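Local coordinates for tRNA (guanine-N(1)-)-methyltransferase (PDB 1OY5), which probably methylates the N1 position of guanosine-37 in tRNAs, working as a homodimer with S-adenosyl-L-methionine as the methyl donor, at residues Gly25-Ala30 and Val36-Ile41. Residues are numbered along the deposited sequence; the frame is centred on the assembly and turned at random.
Sequences GIVKQA and VEVYPI
A30 and V36 meet at the closing helix-to-strand step of a beta-alpha-beta crossover from strand 6-12 to strand 36-42, an edge strand, within this chain, of the parallel sheet in this TrmD-family methyltransferase of the SPOUT clan. A short link joins helix 25-33 to the strand; their local axes come within 8.1 Å, and their N-to-C directions differ by 111°, closer to perpendicular than to antiparallel.

The apolar part is small and aliphatic. A30 CB meets the two methyls of V36, with CG2 the nearer at 3.3 Å and CG1 at 3.9 Å. The V36 torsion (chi1 -51°) sets CG2 between the backbone N and the carbonyl carbon, where it also comes within 3.7 Å of A30 C. One turn earlier on the helix, V27 reaches V38 more loosely, methyl to methyl, CG1 to CG2 at 4.3 Å. V36 and V38 alternate with E37 and Y39, so both valines address the helix while E37 points its CB away from it. I150 of helix 143-155 touches V27 and V38, and I31 touches V36 and V38, extending this apolar layer beyond the two segments.

On the side chains of E37 and Y39, polar contacts run along the strand. Y39 OH donates to E37 OE1 over 2.5 Å, arriving from above the carboxylate plane. The same oxygen takes part in a salt bridge with R7 of the adjacent strand 6-12, which would favour a charged carboxylate, and the Y39 ring meets that of F9.

A single backbone hydrogen bond ties the helix to the start of the strand: V36 N donates to A30 O over 3.3 Å, with an N-H...O angle of 150°.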
# COMPACT_ATOMS: atom_id res chain seq x y z
N GLY A 25 9.26 10.48 7.51
CA GLY A 25 9.88 9.19 7.47
C GLY A 25 11.14 9.07 6.63
O GLY A 25 11.89 10.02 6.47
N ILE A 26 11.36 7.87 6.14
CA ILE A 26 12.54 7.49 5.41
C ILE A 26 12.60 8.16 4.08
O ILE A 26 13.66 8.38 3.56
CB ILE A 26 12.55 5.96 5.26
CG1 ILE A 26 12.26 5.30 6.61
CG2 ILE A 26 13.87 5.46 4.82
CD1 ILE A 26 13.01 5.91 7.77
N VAL A 27 11.46 8.50 3.51
CA VAL A 27 11.48 9.13 2.20
C VAL A 27 12.05 10.52 2.36
O VAL A 27 12.84 10.97 1.54
CB VAL A 27 10.10 9.15 1.51
CG1 VAL A 27 10.11 10.09 0.29
CG2 VAL A 27 9.76 7.77 1.07
N LYS A 28 11.68 11.19 3.43
CA LYS A 28 12.17 12.54 3.68
C LYS A 28 13.67 12.52 3.97
O LYS A 28 14.40 13.37 3.53
CB LYS A 28 11.40 13.17 4.81
CG LYS A 28 11.85 14.53 5.21
CD LYS A 28 11.41 14.76 6.71
CE LYS A 28 12.01 16.04 7.31
NZ LYS A 28 12.11 15.94 8.80
N GLN A 29 14.11 11.54 4.72
CA GLN A 29 15.50 11.35 5.04
C GLN A 29 16.29 11.12 3.74
O GLN A 29 17.28 11.81 3.48
CB GLN A 29 15.60 10.13 5.93
CG GLN A 29 16.91 9.85 6.49
CD GLN A 29 16.80 8.87 7.62
OE1 GLN A 29 15.88 8.99 8.45
NE2 GLN A 29 17.73 7.90 7.67
N ALA A 30 15.83 10.19 2.91
CA ALA A 30 16.48 9.95 1.64
C ALA A 30 16.58 11.26 0.82
O ALA A 30 17.61 11.56 0.19
CB ALA A 30 15.74 8.90 0.86
N VAL A 36 17.57 10.46 -2.87
CA VAL A 36 16.44 10.34 -3.77
C VAL A 36 15.76 11.64 -3.95
O VAL A 36 15.91 12.57 -3.15
CB VAL A 36 15.42 9.36 -3.28
CG1 VAL A 36 16.08 8.04 -2.94
CG2 VAL A 36 14.75 9.91 -2.07
N GLU A 37 15.04 11.70 -5.06
CA GLU A 37 14.17 12.80 -5.40
C GLU A 37 12.86 12.22 -5.94
O GLU A 37 12.82 11.24 -6.65
CB GLU A 37 14.82 13.70 -6.44
CG GLU A 37 15.96 14.55 -5.92
CD GLU A 37 16.65 15.28 -7.05
OE1 GLU A 37 16.16 15.20 -8.21
OE2 GLU A 37 17.73 15.86 -6.82
N VAL A 38 11.77 12.88 -5.56
CA VAL A 38 10.43 12.45 -5.86
C VAL A 38 9.73 13.61 -6.51
O VAL A 38 9.46 14.59 -5.86
CB VAL A 38 9.65 12.10 -4.55
CG1 VAL A 38 8.19 11.85 -4.84
CG2 VAL A 38 10.25 10.92 -3.91
N TYR A 39 9.42 13.46 -7.78
CA TYR A 39 8.72 14.48 -8.52
C TYR A 39 7.28 14.07 -8.84
O TYR A 39 7.01 13.38 -9.80
CB TYR A 39 9.42 14.75 -9.84
CG TYR A 39 10.81 15.23 -9.74
CD1 TYR A 39 11.09 16.59 -9.82
CD2 TYR A 39 11.88 14.33 -9.66
CE1 TYR A 39 12.35 17.06 -9.77
CE2 TYR A 39 13.15 14.79 -9.61
CZ TYR A 39 13.39 16.16 -9.66
OH TYR A 39 14.67 16.66 -9.60
N PRO A 40 6.33 14.56 -8.09
CA PRO A 40 4.93 14.34 -8.41
C PRO A 40 4.57 15.11 -9.70
O PRO A 40 4.91 16.28 -9.84
CB PRO A 40 4.19 14.90 -7.21
CG PRO A 40 5.21 15.72 -6.41
CD PRO A 40 6.54 15.40 -6.89
N ILE A 41 3.96 14.44 -10.66
CA ILE A 41 3.65 15.08 -11.95
C ILE A 41 2.14 15.04 -12.06
O ILE A 41 1.52 14.00 -12.11
CB ILE A 41 4.33 14.34 -13.14
CG1 ILE A 41 5.81 14.05 -12.89
CG2 ILE A 41 4.19 15.15 -14.38
CD1 ILE A 41 6.72 15.25 -12.99